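Local coordinates for protein spermidine synthase (Corynebacterium glutamicum ATCC 13032, PDB 3GJY) that probably acts as a spermidine synthase in polyamine biosynthesis, with the fold of AdoMet-dependent methyltransferases, at residues G77-I82 and A108-Q113; I93-G98 and T102-F107; Y106-D109 and R115-V118; M71-T76 and V269-K274; E248-S251 and T255-S258. All coordinates share one frame; numbering follows the deposited sequence.

Contact 1: residues G77-I82 and A108-Q113; sequences GARAFI and ADVYPQ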
# COMPACT_ATOMS: atom_id res chain seq x y z
N GLY A 77 8.59 -0.07 -6.38
CA GLY A 77 8.76 -1.50 -6.12
C GLY A 77 7.76 -2.33 -6.91
O GLY A 77 8.13 -3.36 -7.47
N ALA A 78 6.50 -1.90 -6.95
CA ALA A 78 5.46 -2.67 -7.65
C ALA A 78 5.70 -2.65 -9.16
O ALA A 78 5.59 -3.68 -9.82
CB ALA A 78 4.04 -2.15 -7.32
N ARG A 79 6.04 -1.49 -9.72
CA ARG A 79 6.25 -1.43 -11.19
C ARG A 79 7.42 -2.31 -11.58
O ARG A 79 7.37 -3.00 -12.61
CB ARG A 79 6.48 -0.00 -11.69
CG ARG A 79 5.20 0.85 -11.70
CD ARG A 79 5.53 2.26 -12.11
NE ARG A 79 6.00 2.34 -13.48
CZ ARG A 79 6.24 3.50 -14.09
NH1 ARG A 79 6.08 4.64 -13.42
NH2 ARG A 79 6.67 3.52 -15.35
N ALA A 80 8.49 -2.30 -10.78
CA ALA A 80 9.65 -3.15 -11.12
C ALA A 80 9.22 -4.63 -11.20
O ALA A 80 9.62 -5.37 -12.11
CB ALA A 80 10.80 -2.94 -10.12
N PHE A 81 8.41 -5.05 -10.24
CA PHE A 81 7.95 -6.41 -10.19
C PHE A 81 6.99 -6.72 -11.34
O PHE A 81 7.14 -7.73 -12.03
CB PHE A 81 7.25 -6.65 -8.85
CG PHE A 81 6.85 -8.09 -8.63
CD1 PHE A 81 7.65 -8.94 -7.88
CD2 PHE A 81 5.70 -8.61 -9.20
CE1 PHE A 81 7.29 -10.27 -7.65
CE2 PHE A 81 5.35 -9.96 -9.00
CZ PHE A 81 6.17 -10.77 -8.23
N ILE A 82 5.97 -5.88 -11.52
CA ILE A 82 4.97 -6.10 -12.56
C ILE A 82 5.66 -6.13 -13.93
O ILE A 82 5.36 -6.98 -14.78
CB ILE A 82 3.89 -4.98 -12.52
CG1 ILE A 82 3.04 -5.09 -11.23
CG2 ILE A 82 2.99 -5.00 -13.78
CD1 ILE A 82 2.30 -3.81 -10.90
N ALA A 108 -3.72 2.83 -12.56
CA ALA A 108 -4.66 2.82 -13.70
C ALA A 108 -4.08 3.61 -14.90
O ALA A 108 -4.32 3.26 -16.07
CB ALA A 108 -6.01 3.36 -13.32
N ASP A 109 -3.30 4.65 -14.61
CA ASP A 109 -2.71 5.41 -15.71
C ASP A 109 -1.44 4.76 -16.28
O ASP A 109 -1.24 4.71 -17.50
CB ASP A 109 -2.38 6.84 -15.27
CG ASP A 109 -2.07 7.74 -16.45
OD1 ASP A 109 -3.00 7.98 -17.25
OD2 ASP A 109 -0.91 8.18 -16.57
N VAL A 110 -0.60 4.24 -15.38
CA VAL A 110 0.63 3.55 -15.80
C VAL A 110 0.30 2.29 -16.62
O VAL A 110 0.97 2.01 -17.63
CB VAL A 110 1.48 3.18 -14.59
CG1 VAL A 110 2.69 2.30 -14.99
CG2 VAL A 110 1.97 4.47 -13.93
N TYR A 111 -0.75 1.59 -16.20
CA TYR A 111 -1.18 0.35 -16.82
C TYR A 111 -2.62 0.54 -17.26
O TYR A 111 -3.56 0.25 -16.51
CB TYR A 111 -1.04 -0.79 -15.81
CG TYR A 111 0.36 -1.01 -15.29
CD1 TYR A 111 1.39 -1.40 -16.17
CD2 TYR A 111 0.66 -0.85 -13.94
CE1 TYR A 111 2.71 -1.61 -15.74
CE2 TYR A 111 1.97 -1.06 -13.45
CZ TYR A 111 2.99 -1.44 -14.37
OH TYR A 111 4.25 -1.69 -13.90
N PRO A 112 -2.82 1.08 -18.48
CA PRO A 112 -4.17 1.54 -18.85
C PRO A 112 -5.22 0.46 -19.07
O PRO A 112 -6.41 0.80 -19.22
CB PRO A 112 -3.92 2.37 -20.13
CG PRO A 112 -2.60 1.92 -20.63
CD PRO A 112 -1.79 1.49 -19.45
N GLN A 113 -4.79 -0.80 -19.07
CA GLN A 113 -5.71 -1.95 -19.16
C GLN A 113 -5.91 -2.63 -17.81
O GLN A 113 -6.66 -3.61 -17.72
CB GLN A 113 -5.18 -2.96 -20.18
CG GLN A 113 -5.11 -2.38 -21.59
CD GLN A 113 -4.53 -3.35 -22.59
OE1 GLN A 113 -3.31 -3.49 -22.72
NE2 GLN A 113 -5.41 -4.00 -23.32
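The hydroxyl end of Tyr111 pushes into the side of helix 69-85 between Arg79 and Ile82, one turn of helix apart. Its OH lies 3.4 Å from Arg79 CA and 3.5 Å from Arg79 CG, while Ile82 CG2 reaches the ring itself, 3.6 Å from Tyr111 CZ. From the same isoleucine the other branch brings Ile82 CD1 to 3.8 Å from Tyr111 CE2. Val110, the residue before, fills a second role: its CG1 sits 3.6 Å above the centre of the Tyr111 ring and also comes 3.6 Å from Arg79 NE, over one face of the guanidinium. That one methyl group therefore serves two flat groups standing nearly square to each other, their planes 84° apart. The bend in the arginine chain (chi3 65°) brings the guanidinium over Val110 CG1.

Further out, each polar end has a partner: Tyr111 OH is hydrogen-bonded to Asp83 OD1, and Arg79 NH1 to the hydroxyl of Tyr106 on helix 102-110. Tyr111 is where the chain leaves that helix, so the contact joins its C-terminal end to helix 69-85. No hydrogen bond crosses between the two segments; the hydroxyl and the guanidinium meet their neighbours here by van der Waals contact, packing against carbon while their hydrogen bonds go to Asp83 and Tyr106.

Contact 2: residues I93-G98 and T102-F107; sequences ITHLGG and TMARYF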
# COMPACT_ATOMS: atom_id res chain seq x y z
N ILE A 93 -5.31 -5.39 -9.68
CA ILE A 93 -4.69 -4.91 -8.45
C ILE A 93 -5.78 -4.62 -7.41
O ILE A 93 -6.70 -3.83 -7.70
CB ILE A 93 -3.85 -3.63 -8.66
CG1 ILE A 93 -2.84 -3.80 -9.81
CG2 ILE A 93 -3.17 -3.22 -7.31
CD1 ILE A 93 -2.03 -2.55 -10.09
N THR A 94 -5.67 -5.25 -6.23
CA THR A 94 -6.58 -4.97 -5.10
C THR A 94 -5.89 -4.07 -4.12
O THR A 94 -4.75 -4.38 -3.69
CB THR A 94 -6.98 -6.29 -4.38
OG1 THR A 94 -7.75 -7.04 -5.30
CG2 THR A 94 -7.80 -6.05 -3.09
N HIS A 95 -6.56 -2.97 -3.78
CA HIS A 95 -6.07 -1.99 -2.83
C HIS A 95 -6.87 -2.12 -1.56
O HIS A 95 -8.08 -1.80 -1.55
CB HIS A 95 -6.21 -0.57 -3.41
CG HIS A 95 -5.48 -0.37 -4.68
ND1 HIS A 95 -4.30 0.34 -4.76
CD2 HIS A 95 -5.80 -0.74 -5.95
CE1 HIS A 95 -3.90 0.37 -6.02
NE2 HIS A 95 -4.78 -0.29 -6.76
N LEU A 96 -6.23 -2.65 -0.53
CA LEU A 96 -6.90 -2.76 0.78
C LEU A 96 -6.63 -1.46 1.54
O LEU A 96 -5.53 -1.24 2.09
CB LEU A 96 -6.41 -4.00 1.56
CG LEU A 96 -6.67 -5.34 0.88
CD1 LEU A 96 -6.00 -6.46 1.65
CD2 LEU A 96 -8.16 -5.63 0.60
N GLY A 97 -7.59 -0.55 1.48
CA GLY A 97 -7.34 0.86 1.86
C GLY A 97 -6.65 1.66 0.78
O GLY A 97 -6.02 1.12 -0.13
N GLY A 98 -6.66 2.96 0.92
CA GLY A 98 -5.82 3.77 0.03
C GLY A 98 -6.39 5.14 -0.11
O GLY A 98 -7.39 5.30 -0.83
N THR A 102 -5.75 7.33 -4.63
CA THR A 102 -4.66 7.90 -5.42
C THR A 102 -3.70 6.84 -5.98
O THR A 102 -3.28 6.96 -7.14
CB THR A 102 -3.95 8.94 -4.58
OG1 THR A 102 -4.92 9.93 -4.20
CG2 THR A 102 -2.71 9.56 -5.32
N MSE A 103 -3.33 5.84 -5.18
CA MSE A 103 -2.49 4.77 -5.71
C MSE A 103 -3.20 4.01 -6.86
O MSE A 103 -2.59 3.66 -7.87
CB MSE A 103 -2.15 3.80 -4.56
CG MSE A 103 -0.93 2.95 -4.78
SE MSE A 103 0.83 3.81 -4.37
CE MSE A 103 1.20 4.64 -6.13
N ALA A 104 -4.49 3.73 -6.69
CA ALA A 104 -5.29 3.08 -7.74
C ALA A 104 -5.29 3.90 -9.03
O ALA A 104 -5.12 3.37 -10.15
CB ALA A 104 -6.73 2.78 -7.25
N ARG A 105 -5.49 5.21 -8.86
CA ARG A 105 -5.47 6.17 -9.97
C ARG A 105 -4.11 6.17 -10.69
O ARG A 105 -4.02 6.25 -11.93
CB ARG A 105 -5.81 7.55 -9.38
CG ARG A 105 -5.67 8.76 -10.32
CD ARG A 105 -6.10 9.99 -9.53
NE ARG A 105 -5.92 11.27 -10.22
CZ ARG A 105 -4.93 12.12 -9.99
NH1 ARG A 105 -3.94 11.83 -9.15
NH2 ARG A 105 -4.96 13.29 -10.61
N TYR A 106 -3.04 6.08 -9.90
CA TYR A 106 -1.69 6.02 -10.45
C TYR A 106 -1.50 4.78 -11.32
O TYR A 106 -1.08 4.86 -12.49
CB TYR A 106 -0.70 6.03 -9.28
CG TYR A 106 0.73 5.87 -9.72
CD1 TYR A 106 1.50 6.99 -10.07
CD2 TYR A 106 1.31 4.62 -9.81
CE1 TYR A 106 2.81 6.85 -10.50
CE2 TYR A 106 2.63 4.46 -10.27
CZ TYR A 106 3.37 5.58 -10.62
OH TYR A 106 4.66 5.42 -11.05
N PHE A 107 -1.80 3.60 -10.74
CA PHE A 107 -1.60 2.36 -11.49
C PHE A 107 -2.53 2.27 -12.69
O PHE A 107 -2.17 1.68 -13.71
CB PHE A 107 -1.73 1.11 -10.61
CG PHE A 107 -0.55 0.91 -9.71
CD1 PHE A 107 0.67 0.58 -10.24
CD2 PHE A 107 -0.64 1.16 -8.36
CE1 PHE A 107 1.79 0.42 -9.41
CE2 PHE A 107 0.47 1.04 -7.52
CZ PHE A 107 1.69 0.66 -8.06
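His95 turns its ring onto the start of helix 102-110, and its NE2 is hydrogen-bonded to Asn116 OD1 on the neighbouring strand 115-120. The ring is thus held at one nitrogen by a polar partner while the helix packs against it. Ala104 does most of that packing: its CB lies over one imidazole face, 3.8 Å from the ring centroid and 17° off the normal, a CH-pi contact displaced toward the rim on the NE2 side. His95 CE1 also comes within 3.5 Å of Ala104 N, right against the helix backbone. Met103, a selenomethionine, adds CB and CG, the start of its side chain, with CB 4.1 Å from His95 ND1, before its bent chain leads off toward helix 69-85. Phe107, one turn further on, meets the imidazole at its edge, CD2 lying near the ring plane and 4.1 Å from His95 CE1. Ile93, two residues earlier on the strand, reaches across with CD1, 3.7 Å from Phe107 CB; its fully extended chain (chi2 178°) gives it that length.

Strand and helix run nearly antiparallel, their axes 9.5 Å apart, as the first strand and helix of a beta-alpha-beta unit. The turn between them starts with Gly97 and Gly98, whose backbone angles suit glycine alone, consistent with the glycine-rich cofactor loop of class I methyltransferase folds. Bonded to the side-chain amide oxygen of Asn116, NE2 probably carries the proton, which would favour this ring orientation; the buried imidazole meets the helix by packing, with no hydrogen bond to it.

Contact 3: residues Y106-D109 and R115-V118; sequences YFAD and RNTV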
# COMPACT_ATOMS: atom_id res chain seq x y z
N TYR A 106 -3.04 6.08 -9.90
CA TYR A 106 -1.69 6.02 -10.45
C TYR A 106 -1.50 4.78 -11.32
O TYR A 106 -1.08 4.86 -12.49
CB TYR A 106 -0.70 6.03 -9.28
CG TYR A 106 0.73 5.87 -9.72
CD1 TYR A 106 1.50 6.99 -10.07
CD2 TYR A 106 1.31 4.62 -9.81
CE1 TYR A 106 2.81 6.85 -10.50
CE2 TYR A 106 2.63 4.46 -10.27
CZ TYR A 106 3.37 5.58 -10.62
OH TYR A 106 4.66 5.42 -11.05
N PHE A 107 -1.80 3.60 -10.74
CA PHE A 107 -1.60 2.36 -11.49
C PHE A 107 -2.53 2.27 -12.69
O PHE A 107 -2.17 1.68 -13.71
CB PHE A 107 -1.73 1.11 -10.61
CG PHE A 107 -0.55 0.91 -9.71
CD1 PHE A 107 0.67 0.58 -10.24
CD2 PHE A 107 -0.64 1.16 -8.36
CE1 PHE A 107 1.79 0.42 -9.41
CE2 PHE A 107 0.47 1.04 -7.52
CZ PHE A 107 1.69 0.66 -8.06
N ALA A 108 -3.72 2.83 -12.56
CA ALA A 108 -4.66 2.82 -13.70
C ALA A 108 -4.08 3.61 -14.90
O ALA A 108 -4.32 3.26 -16.07
CB ALA A 108 -6.01 3.36 -13.32
N ASP A 109 -3.30 4.65 -14.61
CA ASP A 109 -2.71 5.41 -15.71
C ASP A 109 -1.44 4.76 -16.28
O ASP A 109 -1.24 4.71 -17.50
CB ASP A 109 -2.38 6.84 -15.27
CG ASP A 109 -2.07 7.74 -16.45
OD1 ASP A 109 -3.00 7.98 -17.25
OD2 ASP A 109 -0.91 8.18 -16.57
N ARG A 115 -7.18 -3.34 -13.97
CA ARG A 115 -8.38 -3.16 -13.17
C ARG A 115 -7.96 -3.00 -11.72
O ARG A 115 -7.38 -3.94 -11.15
CB ARG A 115 -9.28 -4.38 -13.29
CG ARG A 115 -9.99 -4.47 -14.66
CD ARG A 115 -11.05 -5.56 -14.69
NE ARG A 115 -10.45 -6.87 -14.83
CZ ARG A 115 -11.05 -8.03 -14.50
NH1 ARG A 115 -12.27 -8.04 -13.93
NH2 ARG A 115 -10.42 -9.20 -14.72
N ASN A 116 -8.24 -1.84 -11.14
CA ASN A 116 -7.86 -1.55 -9.74
C ASN A 116 -9.12 -1.51 -8.89
O ASN A 116 -10.03 -0.75 -9.20
CB ASN A 116 -7.17 -0.18 -9.65
CG ASN A 116 -5.81 -0.18 -10.33
OD1 ASN A 116 -4.76 -0.39 -9.68
ND2 ASN A 116 -5.82 -0.03 -11.65
N THR A 117 -9.18 -2.36 -7.88
CA THR A 117 -10.33 -2.38 -6.97
C THR A 117 -9.87 -1.87 -5.62
O THR A 117 -8.92 -2.42 -5.06
CB THR A 117 -10.90 -3.79 -6.85
OG1 THR A 117 -11.32 -4.21 -8.15
CG2 THR A 117 -12.08 -3.82 -5.91
N VAL A 118 -10.52 -0.83 -5.11
CA VAL A 118 -10.17 -0.24 -3.82
C VAL A 118 -11.26 -0.62 -2.83
O VAL A 118 -12.42 -0.34 -3.07
CB VAL A 118 -10.04 1.32 -3.92
CG1 VAL A 118 -9.61 1.89 -2.55
CG2 VAL A 118 -9.04 1.72 -5.02
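Asn116 points its amide at the backbone of helix 102-110, spanning Phe107 and Ala108. With chi1 at -68° CG lies beside the backbone N, and chi2 of -95° sets the amide plane roughly square to the CA-CB-CG plane, so that one end of the group faces each helix residue. OD1 lies 3.5 Å from Phe107 CB. ND2 lies 3.7 Å from Ala108 N and 3.8 Å from Ala108 CB, contacts of packing rather than bonding.

What keeps the amide in this rotation comes from beyond the two segments: ND2 is hydrogen-bonded to Ser114 OG and to Arg140 O, while OD1 is engaged by His95. This is the returning half of a beta-alpha-beta crossover, in which helix 102-110 packs over strands 92-96 and 115-120, parallel neighbours in the sheet. Ala108 has only a methyl here, consistent with the close backbones: Ala108 CA and Asn116 CA are 6.7 Å apart. Phe107 shows the strand its CB, but its ring leads away toward Ala78 and Arg79 of helix 69-85, and Tyr106 CD2 sits 4.0 Å above that ring's centre.

Contact 4: residues M71-T76 and V269-K274; sequences MRWIAT and VPAQYK
Trp73 reaches across from helix 69-85 and lays its indole against the chain at Ala271 and Val269. The methyl of Ala271 comes in over one face: CB is 3.5 Å from Trp73 CE2 and 3.8 Å from the centroid of the five-membered ring, 27° off its normal, a CH-pi contact offset toward the rim. Val269 works at the edge instead, its CG1 standing 4.1 Å from Trp73 CZ2. Its carbonyl lies near the indole plane and is joined to the ring nitrogen through a water. Trp73 NE1 donates to that water at 3.0 Å, and the water, held in the ring plane, is 2.7 Å from Val269 O. Three residues on, Thr76 is tied to Glu263 of helix 255-264, and Leu264 of the same helix touches both it and Trp73.

The contact thus brings helix 69-85 up to the approach to strand 272-274, the outermost strand at one end of the mixed sheet of the Rossmann-like domain, with Ile226 of strand 222-227 also touching Trp73 and Ala271. Chemically the indole is used twice: one face takes the Ala271 methyl, while its N-H is satisfied by a water that also reaches Val269 O.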
# COMPACT_ATOMS: atom_id res chain seq x y z
N MSE A 71 4.19 6.48 -1.24
CA MSE A 71 3.46 6.13 -2.50
C MSE A 71 4.41 6.01 -3.66
O MSE A 71 4.29 5.08 -4.48
CB MSE A 71 2.39 7.19 -2.80
CG MSE A 71 1.22 7.23 -1.83
SE MSE A 71 -0.18 8.36 -2.52
CE MSE A 71 -1.28 8.32 -0.95
N ARG A 72 5.42 6.90 -3.69
CA ARG A 72 6.47 6.78 -4.70
C ARG A 72 7.20 5.44 -4.55
O ARG A 72 7.59 4.81 -5.57
CB ARG A 72 7.47 7.92 -4.56
CG ARG A 72 6.82 9.27 -4.80
CD ARG A 72 7.82 10.40 -4.52
NE ARG A 72 8.88 10.46 -5.51
CZ ARG A 72 8.83 11.22 -6.61
NH1 ARG A 72 7.76 11.97 -6.89
NH2 ARG A 72 9.85 11.21 -7.44
N TRP A 73 7.44 5.03 -3.30
CA TRP A 73 8.17 3.77 -3.06
C TRP A 73 7.36 2.56 -3.49
O TRP A 73 7.90 1.63 -4.12
CB TRP A 73 8.60 3.66 -1.59
CG TRP A 73 9.42 4.84 -1.13
CD1 TRP A 73 10.07 5.76 -1.91
CD2 TRP A 73 9.67 5.19 0.21
NE1 TRP A 73 10.68 6.70 -1.12
CE2 TRP A 73 10.47 6.37 0.19
CE3 TRP A 73 9.31 4.63 1.44
CZ2 TRP A 73 10.90 7.00 1.37
CZ3 TRP A 73 9.76 5.27 2.63
CH2 TRP A 73 10.54 6.43 2.57
N ILE A 74 6.07 2.56 -3.16
CA ILE A 74 5.17 1.48 -3.65
C ILE A 74 5.19 1.48 -5.20
O ILE A 74 5.30 0.41 -5.82
CB ILE A 74 3.74 1.64 -3.12
CG1 ILE A 74 3.75 1.38 -1.61
CG2 ILE A 74 2.80 0.67 -3.83
CD1 ILE A 74 2.43 1.78 -0.93
N ALA A 75 5.06 2.65 -5.82
CA ALA A 75 5.07 2.71 -7.29
C ALA A 75 6.34 2.08 -7.83
O ALA A 75 6.28 1.28 -8.76
CB ALA A 75 4.98 4.16 -7.76
N THR A 76 7.50 2.43 -7.26
CA THR A 76 8.76 1.93 -7.78
C THR A 76 8.88 0.41 -7.59
O THR A 76 9.24 -0.33 -8.53
CB THR A 76 9.93 2.64 -7.07
OG1 THR A 76 9.91 4.02 -7.44
CG2 THR A 76 11.28 1.99 -7.45
N VAL A 269 12.88 12.25 0.17
CA VAL A 269 13.57 11.45 1.17
C VAL A 269 14.21 10.29 0.42
O VAL A 269 13.51 9.45 -0.13
CB VAL A 269 12.56 10.89 2.21
CG1 VAL A 269 13.24 9.85 3.12
CG2 VAL A 269 11.98 12.04 3.03
N PRO A 270 15.55 10.26 0.32
CA PRO A 270 16.16 9.16 -0.44
C PRO A 270 15.96 7.84 0.29
O PRO A 270 16.21 7.74 1.47
CB PRO A 270 17.65 9.54 -0.50
CG PRO A 270 17.84 10.44 0.66
CD PRO A 270 16.56 11.24 0.75
N ALA A 271 15.46 6.84 -0.41
CA ALA A 271 15.17 5.57 0.25
C ALA A 271 16.09 4.47 -0.21
O ALA A 271 16.87 4.66 -1.15
CB ALA A 271 13.73 5.17 0.01
N GLN A 272 16.00 3.32 0.45
CA GLN A 272 16.89 2.17 0.18
C GLN A 272 16.03 0.93 -0.11
O GLN A 272 15.05 0.67 0.59
CB GLN A 272 17.76 1.89 1.42
CG GLN A 272 18.75 3.04 1.72
CD GLN A 272 19.41 3.00 3.08
OE1 GLN A 272 19.09 2.18 3.95
NE2 GLN A 272 20.33 3.94 3.30
N TYR A 273 16.43 0.19 -1.13
CA TYR A 273 15.89 -1.13 -1.42
C TYR A 273 16.73 -2.17 -0.69
O TYR A 273 17.97 -2.14 -0.76
CB TYR A 273 15.96 -1.41 -2.93
CG TYR A 273 15.57 -2.83 -3.31
CD1 TYR A 273 14.24 -3.26 -3.21
CD2 TYR A 273 16.53 -3.76 -3.73
CE1 TYR A 273 13.88 -4.55 -3.55
CE2 TYR A 273 16.16 -5.06 -4.07
CZ TYR A 273 14.84 -5.46 -3.97
OH TYR A 273 14.45 -6.73 -4.31
N LYS A 274 16.06 -3.08 0.01
CA LYS A 274 16.76 -4.15 0.73
C LYS A 274 16.23 -5.48 0.25
O LYS A 274 15.01 -5.74 0.23
CB LYS A 274 16.52 -4.04 2.24
CG LYS A 274 16.84 -2.69 2.89
CD LYS A 274 18.32 -2.34 2.80
CE LYS A 274 18.67 -1.25 3.77
NZ LYS A 274 20.05 -0.79 3.47
O HOH W 1 12.29 8.87 -2.48

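Contact 5: residues E248-S251 and T255-S258; sequences EFFS and TEAS
Here the loop after strand 238-245 turns into helix 255-264, and the first turn of that helix folds back onto the residues leading into it. Phe250 and Glu256 carry the contact. The carbon chain of the glutamate lies over one face of the phenyl ring: CB sits above its centre, 3.5 Å from the centroid and 13° off the normal, a CH-pi contact. Next along, Glu256 CG is 3.4 Å from Phe250 CE1. A bend at chi2 (87°) then folds the carboxylate down along the ring instead of letting it run outward, so that Glu256 CD stands 3.6 Å from Phe250 CE1 and the two planes are only 5° from parallel. Since CB is central, the carboxylate lies out toward the CD1-CE1 margin, with OE1 3.9 Å from Phe250 CD1.

Beside this contact Ser251 O meets the methyl of Ala257 at 3.1 Å from its CB, a tight approach for an oxygen and a carbon. The same carbonyl is hydrogen-bonded to Ser254 OG, which also bonds Ala257 N in the first turn of the helix; Ser254 therefore links loop and helix at the point where they come closest. Phe250 O in turn is hydrogen-bonded to Tyr273 OH, connecting the loop with strand 272-274. A carboxylate lying nearly parallel to a phenyl ring at its margin is probably not itself attractive, so the attraction probably comes from CB and CG, while the charge, near the start of a helix, may be eased by the helix dipole.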
# COMPACT_ATOMS: atom_id res chain seq x y z
N GLU A 248 10.96 -14.75 -6.76
CA GLU A 248 12.15 -14.11 -6.22
C GLU A 248 12.18 -12.60 -6.48
O GLU A 248 11.83 -12.16 -7.56
CB GLU A 248 13.41 -14.73 -6.83
CG GLU A 248 13.61 -16.16 -6.44
CD GLU A 248 14.92 -16.70 -6.93
OE1 GLU A 248 15.97 -16.24 -6.43
OE2 GLU A 248 14.88 -17.58 -7.80
N PHE A 249 12.58 -11.84 -5.46
CA PHE A 249 12.84 -10.42 -5.61
C PHE A 249 14.26 -10.20 -6.11
O PHE A 249 15.14 -11.07 -5.95
CB PHE A 249 12.61 -9.71 -4.28
CG PHE A 249 11.14 -9.64 -3.90
CD1 PHE A 249 10.26 -8.80 -4.60
CD2 PHE A 249 10.62 -10.47 -2.94
CE1 PHE A 249 8.91 -8.75 -4.28
CE2 PHE A 249 9.27 -10.41 -2.61
CZ PHE A 249 8.42 -9.58 -3.30
N PHE A 250 14.48 -9.04 -6.69
CA PHE A 250 15.80 -8.71 -7.24
C PHE A 250 16.85 -8.69 -6.11
O PHE A 250 16.57 -8.35 -4.95
CB PHE A 250 15.72 -7.39 -8.02
CG PHE A 250 14.78 -7.46 -9.20
CD1 PHE A 250 15.07 -8.29 -10.29
CD2 PHE A 250 13.60 -6.73 -9.22
CE1 PHE A 250 14.20 -8.37 -11.39
CE2 PHE A 250 12.72 -6.81 -10.31
CZ PHE A 250 13.04 -7.61 -11.39
N SER A 251 18.06 -9.12 -6.44
CA SER A 251 19.15 -9.05 -5.48
C SER A 251 19.74 -7.67 -5.50
O SER A 251 19.65 -6.97 -6.51
CB SER A 251 20.24 -10.04 -5.86
OG SER A 251 19.84 -11.36 -5.55
N THR A 255 21.19 -5.32 -11.89
CA THR A 255 20.90 -4.11 -12.63
C THR A 255 19.49 -3.62 -12.32
O THR A 255 19.27 -2.41 -12.27
CB THR A 255 21.10 -4.33 -14.14
OG1 THR A 255 20.08 -5.20 -14.62
CG2 THR A 255 22.48 -4.93 -14.41
N GLU A 256 18.54 -4.54 -12.07
CA GLU A 256 17.18 -4.14 -11.72
C GLU A 256 17.17 -3.40 -10.39
O GLU A 256 16.44 -2.42 -10.25
CB GLU A 256 16.23 -5.33 -11.65
CG GLU A 256 15.89 -5.95 -13.00
CD GLU A 256 16.88 -7.01 -13.43
OE1 GLU A 256 17.89 -7.26 -12.72
OE2 GLU A 256 16.66 -7.61 -14.52
N ALA A 257 17.98 -3.87 -9.43
CA ALA A 257 18.08 -3.20 -8.15
C ALA A 257 18.70 -1.81 -8.32
O ALA A 257 18.27 -0.87 -7.69
CB ALA A 257 18.85 -4.03 -7.13
N SER A 258 19.70 -1.68 -9.18
CA SER A 258 20.23 -0.33 -9.43
C SER A 258 19.18 0.60 -10.01
O SER A 258 19.14 1.77 -9.63
CB SER A 258 21.49 -0.37 -10.30
OG SER A 258 22.59 -0.81 -9.52

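How the contacts relate
From the N terminus, helix 69-85 opens contact 4 and then, immediately afterwards, contact 1. Contact 2 opens and closes within the span of contact 1, tying strand 92-96 to helix 102-110. Contact 3 starts on that helix, sharing Tyr106 and Phe107 with contact 2, and runs past the end of contact 1 to strand 115-120, so the two overlap along the chain. Contact 5 closes a short loop much later, at helix 255-264, and contact 4 finally closes at 269-274, enclosing all the others. Helix 69-85 thus bridges the crossover of contacts 2 and 3 to the far sheet edge, where contacts 4 and 5 meet.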